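Long-range contacts in putative uncharacterized protein (PDB 4KPP), which probably moves calcium ions across the membrane in exchange for protons, as a member of the sodium/calcium exchanger family: residues A[151-156]-A[316-321]; A[320-325]-A[366-371]; A[106-111]-A[284-289]. One frame throughout, in Å; residues are numbered along the deposited sequence.

Contact 1 (A[151-156]-A[316-321]); sequences YAFTLP and EVLLTA. With OLB ((2S)-2,3-dihydroxypropyl (9Z)-octadec-9-enoate), chain E.
The type I beta turn from A152 to L155, lying between helix 138-152 and the short helix 155-158, packs against V317, L318 and A321 of helix 311-331. F153 carries much of the contact, its CG anti to the carbonyl carbon and beside the backbone N (chi1 -85°). A321 CB sits over one face of the phenyl ring, toward the rim, in a CH-pi contact 3.8 Å from the ring centroid and 17° off the normal. L318 CD1 meets the same ring at the edge and in its plane, 3.7 Å from F153 CE1, the two side chains crossing at about a right angle. The ring of P156 crosses L318 in the same way, its CG 3.9 Å from L318 CB. V317 CG1 touches A152 O at 3.9 Å and also reaches L155 CB and P156 CG. L155 N bonds A152 O to close the turn; just before it, Y151 O accepts from both T154 N and T154 OG1. Y151 OH lies 3.6 Å from OLB C22 of a lipid and is hydrogen-bonded to D165 OD1. The arrangement is that of an interhelical type I turn packed through apolar side chains on helix 311-331, bringing together residues of the two sodium/calcium exchanger family sequences.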
loop_
_atom_site.group_PDB
_atom_site.type_symbol
_atom_site.label_atom_id
_atom_site.label_comp_id
_atom_site.label_asym_id
_atom_site.label_seq_id
_atom_site.Cartn_x
_atom_site.Cartn_y
_atom_site.Cartn_z
ATOM N N TYR A 151 5.373 -10.473 -14.463
ATOM C CA TYR A 151 4.695 -11.683 -14.024
ATOM C C TYR A 151 3.187 -11.476 -13.936
ATOM O O TYR A 151 2.414 -12.383 -14.234
ATOM C CB TYR A 151 5.240 -12.172 -12.683
ATOM C CG TYR A 151 4.822 -13.588 -12.373
ATOM C CD1 TYR A 151 5.577 -14.665 -12.820
ATOM C CD2 TYR A 151 3.664 -13.851 -11.651
ATOM C CE1 TYR A 151 5.193 -15.969 -12.549
ATOM C CE2 TYR A 151 3.273 -15.148 -11.375
ATOM C CZ TYR A 151 4.041 -16.202 -11.826
ATOM O OH TYR A 151 3.656 -17.494 -11.550
ATOM N N ALA A 152 2.775 -10.279 -13.528
ATOM C CA ALA A 152 1.357 -9.966 -13.373
ATOM C C ALA A 152 0.628 -9.928 -14.715
ATOM O O ALA A 152 -0.587 -10.111 -14.771
ATOM C CB ALA A 152 1.174 -8.658 -12.622
ATOM N N PHE A 153 1.370 -9.692 -15.795
ATOM C CA PHE A 153 0.787 -9.721 -17.136
ATOM C C PHE A 153 0.359 -11.128 -17.555
ATOM O O PHE A 153 -0.357 -11.293 -18.536
ATOM C CB PHE A 153 1.761 -9.158 -18.175
ATOM C CG PHE A 153 1.715 -7.664 -18.303
ATOM C CD1 PHE A 153 0.540 -7.027 -18.668
ATOM C CD2 PHE A 153 2.850 -6.895 -18.081
ATOM C CE1 PHE A 153 0.492 -5.649 -18.793
ATOM C CE2 PHE A 153 2.805 -5.522 -18.206
ATOM C CZ PHE A 153 1.625 -4.900 -18.562
ATOM N N THR A 154 0.804 -12.138 -16.813
ATOM C CA THR A 154 0.468 -13.521 -17.135
ATOM C C THR A 154 -0.822 -13.950 -16.445
ATOM O O THR A 154 -1.315 -15.054 -16.660
ATOM C CB THR A 154 1.597 -14.492 -16.744
ATOM O OG1 THR A 154 1.731 -14.531 -15.317
ATOM C CG2 THR A 154 2.919 -14.057 -17.368
ATOM N N LEU A 155 -1.370 -13.063 -15.621
ATOM C CA LEU A 155 -2.595 -13.361 -14.877
ATOM C C LEU A 155 -3.907 -13.232 -15.676
ATOM O O LEU A 155 -4.752 -14.120 -15.594
ATOM C CB LEU A 155 -2.657 -12.553 -13.572
ATOM C CG LEU A 155 -1.478 -12.761 -12.620
ATOM C CD1 LEU A 155 -1.694 -12.008 -11.315
ATOM C CD2 LEU A 155 -1.239 -14.246 -12.367
ATOM N N PRO A 156 -4.089 -12.135 -16.443
ATOM C CA PRO A 156 -5.331 -12.034 -17.220
ATOM C C PRO A 156 -5.430 -13.092 -18.316
ATOM O O PRO A 156 -6.535 -13.432 -18.738
ATOM C CB PRO A 156 -5.238 -10.641 -17.853
ATOM C CG PRO A 156 -4.278 -9.893 -17.000
ATOM C CD PRO A 156 -3.279 -10.908 -16.559
ATOM N N GLU A 316 -9.039 -5.438 -14.879
ATOM C CA GLU A 316 -8.549 -4.607 -13.783
ATOM C C GLU A 316 -7.082 -4.888 -13.491
ATOM O O GLU A 316 -6.297 -3.964 -13.271
ATOM C CB GLU A 316 -9.384 -4.815 -12.516
ATOM C CG GLU A 316 -10.824 -4.335 -12.621
ATOM C CD GLU A 316 -10.938 -2.825 -12.758
ATOM O OE1 GLU A 316 -11.977 -2.357 -13.266
ATOM O OE2 GLU A 316 -10.000 -2.106 -12.350
ATOM N N VAL A 317 -6.719 -6.168 -13.490
ATOM C CA VAL A 317 -5.339 -6.573 -13.246
ATOM C C VAL A 317 -4.442 -6.111 -14.388
ATOM O O VAL A 317 -3.346 -5.599 -14.158
ATOM C CB VAL A 317 -5.223 -8.101 -13.065
ATOM C CG1 VAL A 317 -3.766 -8.549 -13.084
ATOM C CG2 VAL A 317 -5.901 -8.531 -11.775
ATOM N N LEU A 318 -4.924 -6.285 -15.617
ATOM C CA LEU A 318 -4.209 -5.837 -16.809
ATOM C C LEU A 318 -3.981 -4.325 -16.768
ATOM O O LEU A 318 -2.882 -3.843 -17.052
ATOM C CB LEU A 318 -4.987 -6.227 -18.069
ATOM C CG LEU A 318 -4.534 -5.637 -19.407
ATOM C CD1 LEU A 318 -3.099 -6.032 -19.715
ATOM C CD2 LEU A 318 -5.471 -6.072 -20.525
ATOM N N LEU A 319 -5.026 -3.589 -16.400
ATOM C CA LEU A 319 -4.957 -2.136 -16.288
ATOM C C LEU A 319 -3.935 -1.754 -15.226
ATOM O O LEU A 319 -3.145 -0.828 -15.417
ATOM C CB LEU A 319 -6.330 -1.573 -15.907
ATOM C CG LEU A 319 -6.793 -0.199 -16.408
ATOM C CD1 LEU A 319 -8.080 0.202 -15.698
ATOM C CD2 LEU A 319 -5.737 0.882 -16.242
ATOM N N THR A 320 -3.960 -2.473 -14.107
ATOM C CA THR A 320 -3.059 -2.199 -12.993
ATOM C C THR A 320 -1.618 -2.505 -13.372
ATOM O O THR A 320 -0.704 -1.759 -13.027
ATOM C CB THR A 320 -3.436 -3.022 -11.749
ATOM O OG1 THR A 320 -4.833 -2.864 -11.473
ATOM C CG2 THR A 320 -2.632 -2.562 -10.545
ATOM N N ALA A 321 -1.422 -3.608 -14.088
ATOM C CA ALA A 321 -0.099 -3.986 -14.564
ATOM C C ALA A 321 0.412 -2.955 -15.566
ATOM O O ALA A 321 1.593 -2.606 -15.567
ATOM C CB ALA A 321 -0.142 -5.360 -15.195
HETATM C C1 OLB E . 5.551 -18.388 -15.815
HETATM C C2 OLB E . 5.829 -17.298 -16.795
HETATM C C3 OLB E . 6.532 -16.179 -16.103
HETATM C C4 OLB E . 7.403 -15.454 -17.074
HETATM C C5 OLB E . 6.911 -14.057 -17.246
HETATM O O19 OLB E . 6.477 -18.962 -15.264
HETATM O O20 OLB E . 4.260 -18.762 -15.534
HETATM C C21 OLB E . 4.041 -19.815 -14.674
HETATM C C22 OLB E . 2.649 -19.729 -14.151
HETATM O O23 OLB E . 1.919 -18.890 -14.963
HETATM C C24 OLB E . 2.039 -21.089 -14.142
HETATM C C6 OLB E . 7.412 -13.210 -16.126
HETATM C C7 OLB E . 8.899 -13.113 -16.193
HETATM C C8 OLB E . 9.360 -11.968 -15.355
HETATM C C9 OLB E . 9.051 -12.242 -13.922
HETATM C C10 OLB E . 10.016 -13.024 -13.099
HETATM C C11 OLB E . 9.519 -13.963 -12.052
HETATM C C12 OLB E . 10.652 -14.826 -11.608
HETATM C C13 OLB E . 10.132 -16.091 -11.014
HETATM C C14 OLB E . 9.543 -16.955 -12.076
HETATM C C15 OLB E . 9.047 -18.212 -11.442
HETATM C C16 OLB E . 8.296 -19.037 -12.433
HETATM C C17 OLB E . 9.212 -19.477 -13.525
HETATM C C18 OLB E . 9.098 -20.949 -13.737
#

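Contact 2 (A[320-325]-A[366-371]); sequences TAAQSL and IYIILS
Two first torsions set up the meeting of Y367 with Q323: CG of Y367 stands anti to its carbonyl carbon (chi1 -83°), and CG of Q323 stands anti to its backbone N (chi1 -175°), its chain extended beyond. The side chains then run side by side and point the same way, the glutamine lying on one face of the tyrosine ring. Q323 CA sits over the middle of that face in a CH-pi contact, 3.6 Å from the ring centroid, and Q323 CB follows at 3.5 Å from Y367 CE2. The polar ends are joined through a water that accepts from Q323 NE2 at 2.6 Å and also bonds Y367 OH. The backbones come close at A322 and Y367, whose CA atoms are 5.5 Å apart: A322 CB is 3.7 Å from Y367 CB, while A322 O lies 3.3 Å from that same Y367 CB. I368 CG1 touches A322 CB from the next position. At the far end S371 OG bonds Y367 O of its own helix at 2.6 Å, and this folded-back hydroxyl rests beside the backbone of L325. The segment axes approach to 8.0 Å and run nearly parallel, at 24°. Around this pair, L347 of helix 338-353 touches Y367 and L370, and helix 96-127 meets Q323 through I112 and through R109 O, which accepts from Q323 NE2.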
loop_
_atom_site.group_PDB
_atom_site.type_symbol
_atom_site.label_atom_id
_atom_site.label_comp_id
_atom_site.label_asym_id
_atom_site.label_seq_id
_atom_site.Cartn_x
_atom_site.Cartn_y
_atom_site.Cartn_z
ATOM N N THR A 320 -3.960 -2.473 -14.107
ATOM C CA THR A 320 -3.059 -2.199 -12.993
ATOM C C THR A 320 -1.618 -2.505 -13.372
ATOM O O THR A 320 -0.704 -1.759 -13.027
ATOM C CB THR A 320 -3.436 -3.022 -11.749
ATOM O OG1 THR A 320 -4.833 -2.864 -11.473
ATOM C CG2 THR A 320 -2.632 -2.562 -10.545
ATOM N N ALA A 321 -1.422 -3.608 -14.088
ATOM C CA ALA A 321 -0.099 -3.986 -14.564
ATOM C C ALA A 321 0.412 -2.955 -15.566
ATOM O O ALA A 321 1.593 -2.606 -15.567
ATOM C CB ALA A 321 -0.142 -5.360 -15.195
ATOM N N ALA A 322 -0.493 -2.469 -16.411
ATOM C CA ALA A 322 -0.160 -1.461 -17.408
ATOM C C ALA A 322 0.282 -0.161 -16.747
ATOM O O ALA A 322 1.294 0.425 -17.135
ATOM C CB ALA A 322 -1.342 -1.215 -18.337
ATOM N N GLN A 323 -0.478 0.281 -15.748
ATOM C CA GLN A 323 -0.121 1.472 -14.988
ATOM C C GLN A 323 1.224 1.291 -14.293
ATOM O O GLN A 323 1.997 2.239 -14.160
ATOM C CB GLN A 323 -1.188 1.791 -13.941
ATOM C CG GLN A 323 -0.930 3.091 -13.187
ATOM C CD GLN A 323 -1.662 3.157 -11.862
ATOM O OE1 GLN A 323 -1.795 2.152 -11.164
ATOM N NE2 GLN A 323 -2.144 4.342 -11.508
ATOM N N SER A 324 1.492 0.065 -13.853
ATOM C CA SER A 324 2.717 -0.238 -13.120
ATOM C C SER A 324 3.936 -0.254 -14.035
ATOM O O SER A 324 5.038 0.097 -13.617
ATOM C CB SER A 324 2.584 -1.571 -12.378
ATOM O OG SER A 324 1.471 -1.546 -11.502
ATOM N N LEU A 325 3.730 -0.666 -15.283
ATOM C CA LEU A 325 4.782 -0.618 -16.288
ATOM C C LEU A 325 5.174 0.835 -16.522
ATOM O O LEU A 325 6.356 1.183 -16.542
ATOM C CB LEU A 325 4.286 -1.224 -17.599
ATOM C CG LEU A 325 5.255 -2.105 -18.392
ATOM C CD1 LEU A 325 4.931 -2.050 -19.886
ATOM C CD2 LEU A 325 6.707 -1.730 -18.125
ATOM N N ILE A 366 -2.591 2.826 -23.703
ATOM C CA ILE A 366 -1.852 4.079 -23.576
ATOM C C ILE A 366 -0.689 3.964 -22.585
ATOM O O ILE A 366 0.424 4.402 -22.877
ATOM C CB ILE A 366 -2.787 5.252 -23.196
ATOM C CG1 ILE A 366 -3.788 5.509 -24.326
ATOM C CG2 ILE A 366 -1.987 6.512 -22.910
ATOM C CD1 ILE A 366 -4.689 6.704 -24.102
ATOM N N TYR A 367 -0.950 3.367 -21.424
ATOM C CA TYR A 367 0.091 3.106 -20.435
ATOM C C TYR A 367 1.260 2.358 -21.062
ATOM O O TYR A 367 2.412 2.764 -20.934
ATOM C CB TYR A 367 -0.465 2.265 -19.288
ATOM C CG TYR A 367 -1.193 3.039 -18.213
ATOM C CD1 TYR A 367 -0.734 4.276 -17.780
ATOM C CD2 TYR A 367 -2.333 2.520 -17.620
ATOM C CE1 TYR A 367 -1.397 4.977 -16.787
ATOM C CE2 TYR A 367 -3.001 3.208 -16.631
ATOM C CZ TYR A 367 -2.532 4.436 -16.218
ATOM O OH TYR A 367 -3.208 5.115 -15.232
ATOM N N ILE A 368 0.944 1.262 -21.742
ATOM C CA ILE A 368 1.953 0.407 -22.350
ATOM C C ILE A 368 2.698 1.119 -23.473
ATOM O O ILE A 368 3.927 1.085 -23.531
ATOM C CB ILE A 368 1.330 -0.894 -22.889
ATOM C CG1 ILE A 368 0.734 -1.712 -21.740
ATOM C CG2 ILE A 368 2.366 -1.712 -23.644
ATOM C CD1 ILE A 368 0.011 -2.970 -22.191
ATOM N N ILE A 369 1.951 1.765 -24.361
ATOM C CA ILE A 369 2.554 2.429 -25.511
ATOM C C ILE A 369 3.402 3.632 -25.088
ATOM O O ILE A 369 4.443 3.893 -25.679
ATOM C CB ILE A 369 1.493 2.808 -26.571
ATOM C CG1 ILE A 369 0.899 1.537 -27.184
ATOM C CG2 ILE A 369 2.095 3.674 -27.665
ATOM C CD1 ILE A 369 -0.203 1.791 -28.180
ATOM N N LEU A 370 2.970 4.342 -24.048
ATOM C CA LEU A 370 3.777 5.422 -23.473
ATOM C C LEU A 370 5.067 4.893 -22.852
ATOM O O LEU A 370 6.096 5.565 -22.870
ATOM C CB LEU A 370 2.992 6.194 -22.408
ATOM C CG LEU A 370 1.966 7.231 -22.866
ATOM C CD1 LEU A 370 1.262 7.832 -21.661
ATOM C CD2 LEU A 370 2.634 8.316 -23.689
ATOM N N SER A 371 5.000 3.687 -22.298
ATOM C CA SER A 371 6.140 3.090 -21.609
ATOM C C SER A 371 7.292 2.747 -22.547
ATOM O O SER A 371 8.455 2.978 -22.222
ATOM C CB SER A 371 5.704 1.825 -20.868
ATOM O OG SER A 371 4.732 2.122 -19.884
HETATM O O HOH W 1 -1.738 6.409 -12.999
#

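Contact 3 (A[106-111]-A[284-289]); sequences GANRLL and NQWTLL
N108 and W286 cross at about a right angle where helix 96-127 passes the break between helix 271-285 and helix 288-299, deep in the membrane domain of this exchanger, the centre of the contact being about 5 Å from the centre of the chain. Their amide and indole planes stand 64° apart. N108 CG lies anti to its carbonyl carbon (chi1 -83°), on the side of the backbone N, and from there the amide reaches across to the broken helix with both of its polar atoms. OD1 touches the tryptophan, 3.4 Å from W286 CB and equally near CE3, and it also accepts a hydrogen bond from K282 NZ. ND2 is shared between M104 O of its own helix and a carbonyl at the break. The indole is held in turn by W286 NE1, which bonds T149 OG1, and its ring also packs on T320 and S324 of helix 311-331.

Q285 brings a second amide to the interface, on an extended chain that crosses L111 obliquely. The two polar atoms of this amide meet residues one helical turn apart: OE1 touches A107 CB at 3.6 Å, and NE2 touches L111 CD1 at the same distance. The polar needs of this buried NE2 are met by S281 OG and E255 OE2. One hydrogen bond joins the segments directly: N108 ND2 donates to Q285 O over 3.1 Å, nearly straight at 164°, with the acceptor in the plane of the asparagine amide and the donor above the carbonyl plane.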
loop_
_atom_site.group_PDB
_atom_site.type_symbol
_atom_site.label_atom_id
_atom_site.label_comp_id
_atom_site.label_asym_id
_atom_site.label_seq_id
_atom_site.Cartn_x
_atom_site.Cartn_y
_atom_site.Cartn_z
ATOM N N GLY A 106 -7.532 -1.643 -6.816
ATOM C CA GLY A 106 -7.877 -0.302 -6.388
ATOM C C GLY A 106 -6.777 0.301 -5.539
ATOM O O GLY A 106 -6.366 1.444 -5.757
ATOM N N ALA A 107 -6.291 -0.475 -4.576
ATOM C CA ALA A 107 -5.228 -0.019 -3.689
ATOM C C ALA A 107 -3.981 0.371 -4.478
ATOM O O ALA A 107 -3.427 1.450 -4.272
ATOM C CB ALA A 107 -4.901 -1.086 -2.651
ATOM N N ASN A 108 -3.562 -0.504 -5.390
ATOM C CA ASN A 108 -2.380 -0.261 -6.214
ATOM C C ASN A 108 -2.490 0.973 -7.095
ATOM O O ASN A 108 -1.585 1.801 -7.126
ATOM C CB ASN A 108 -2.065 -1.480 -7.087
ATOM C CG ASN A 108 -1.276 -2.535 -6.349
ATOM O OD1 ASN A 108 -0.047 -2.547 -6.387
ATOM N ND2 ASN A 108 -1.978 -3.423 -5.664
ATOM N N ARG A 109 -3.598 1.088 -7.819
ATOM C CA ARG A 109 -3.770 2.185 -8.765
ATOM C C ARG A 109 -3.969 3.529 -8.072
ATOM O O ARG A 109 -3.501 4.562 -8.557
ATOM C CB ARG A 109 -4.908 1.888 -9.748
ATOM C CG ARG A 109 -4.664 0.646 -10.598
ATOM C CD ARG A 109 -5.202 0.806 -12.016
ATOM N NE ARG A 109 -6.645 1.023 -12.040
ATOM C CZ ARG A 109 -7.548 0.048 -12.039
ATOM N NH1 ARG A 109 -7.159 -1.218 -12.009
ATOM N NH2 ARG A 109 -8.840 0.341 -12.063
ATOM N N LEU A 110 -4.649 3.508 -6.931
ATOM C CA LEU A 110 -4.856 4.715 -6.140
ATOM C C LEU A 110 -3.529 5.219 -5.593
ATOM O O LEU A 110 -3.294 6.423 -5.509
ATOM C CB LEU A 110 -5.809 4.434 -4.979
ATOM C CG LEU A 110 -6.206 5.622 -4.104
ATOM C CD1 LEU A 110 -7.461 6.296 -4.647
ATOM C CD2 LEU A 110 -6.391 5.190 -2.656
ATOM N N LEU A 111 -2.664 4.281 -5.224
ATOM C CA LEU A 111 -1.372 4.608 -4.638
ATOM C C LEU A 111 -0.517 5.395 -5.626
ATOM O O LEU A 111 0.119 6.382 -5.269
ATOM C CB LEU A 111 -0.647 3.323 -4.251
ATOM C CG LEU A 111 0.257 3.286 -3.020
ATOM C CD1 LEU A 111 1.378 2.290 -3.266
ATOM C CD2 LEU A 111 0.808 4.656 -2.625
ATOM N N ASN A 284 5.368 -3.898 -2.035
ATOM C CA ASN A 284 4.690 -4.942 -1.260
ATOM C C ASN A 284 3.238 -5.160 -1.684
ATOM O O ASN A 284 2.755 -6.295 -1.712
ATOM C CB ASN A 284 4.815 -4.735 0.263
ATOM C CG ASN A 284 3.901 -3.646 0.798
ATOM O OD1 ASN A 284 2.687 -3.825 0.889
ATOM N ND2 ASN A 284 4.489 -2.523 1.193
ATOM N N GLN A 285 2.550 -4.078 -2.032
ATOM C CA GLN A 285 1.158 -4.186 -2.453
ATOM C C GLN A 285 1.032 -4.831 -3.832
ATOM O O GLN A 285 -0.028 -5.342 -4.198
ATOM C CB GLN A 285 0.461 -2.822 -2.405
ATOM C CG GLN A 285 0.281 -2.305 -0.982
ATOM C CD GLN A 285 -0.441 -0.977 -0.912
ATOM O OE1 GLN A 285 -1.652 -0.906 -1.108
ATOM N NE2 GLN A 285 0.303 0.086 -0.624
ATOM N N TRP A 286 2.128 -4.822 -4.582
ATOM C CA TRP A 286 2.137 -5.381 -5.927
ATOM C C TRP A 286 2.869 -6.722 -5.935
ATOM O O TRP A 286 3.135 -7.290 -6.992
ATOM C CB TRP A 286 2.776 -4.383 -6.898
ATOM C CG TRP A 286 2.568 -4.661 -8.360
ATOM C CD1 TRP A 286 3.523 -4.637 -9.336
ATOM C CD2 TRP A 286 1.333 -4.989 -9.017
ATOM N NE1 TRP A 286 2.964 -4.931 -10.554
ATOM C CE2 TRP A 286 1.623 -5.153 -10.388
ATOM C CE3 TRP A 286 0.015 -5.163 -8.583
ATOM C CZ2 TRP A 286 0.644 -5.481 -11.323
ATOM C CZ3 TRP A 286 -0.954 -5.490 -9.515
ATOM C CH2 TRP A 286 -0.634 -5.645 -10.869
ATOM N N THR A 287 3.185 -7.221 -4.742
ATOM C CA THR A 287 3.820 -8.529 -4.579
ATOM C C THR A 287 3.181 -9.327 -3.442
ATOM O O THR A 287 2.381 -10.231 -3.684
ATOM C CB THR A 287 5.347 -8.417 -4.326
ATOM O OG1 THR A 287 5.598 -7.537 -3.221
ATOM C CG2 THR A 287 6.068 -7.894 -5.568
ATOM N N LEU A 288 3.539 -8.981 -2.207
ATOM C CA LEU A 288 3.039 -9.674 -1.020
ATOM C C LEU A 288 1.511 -9.681 -0.931
ATOM O O LEU A 288 0.910 -10.684 -0.540
ATOM C CB LEU A 288 3.634 -9.062 0.253
ATOM C CG LEU A 288 3.239 -9.743 1.569
ATOM C CD1 LEU A 288 3.853 -11.136 1.679
ATOM C CD2 LEU A 288 3.622 -8.886 2.767
ATOM N N LEU A 289 0.891 -8.562 -1.296
ATOM C CA LEU A 289 -0.558 -8.426 -1.221
ATOM C C LEU A 289 -1.258 -9.428 -2.134
ATOM O O LEU A 289 -2.228 -10.071 -1.732
ATOM C CB LEU A 289 -0.983 -7.007 -1.601
ATOM C CG LEU A 289 -2.114 -6.356 -0.795
ATOM C CD1 LEU A 289 -2.871 -5.340 -1.645
ATOM C CD2 LEU A 289 -3.073 -7.378 -0.193
#

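Helix 311-331 ties the set together. Contacts 1 and 2 share T320 and A321, their centres 10 Å apart, and L319 CD2 packs on Y367 CE2 at 3.6 Å. R109 of contact 3 reaches into both: its NH2 forms a salt bridge with E316 OE2 at 2.7 Å, and its NH1 probably bonds T320 OG1 at 2.9 Å. W286 of contact 3 also packs on both, with CZ2 3.5 Å from A152 CB and CZ3 3.5 Å from T320 CG2. Contacts 1 and 3 lie away from the calcium site. Contact 2 comes nearer, the side chain of S371 being about 7 Å from that of I330 and about 12 Å from the bound calcium ion.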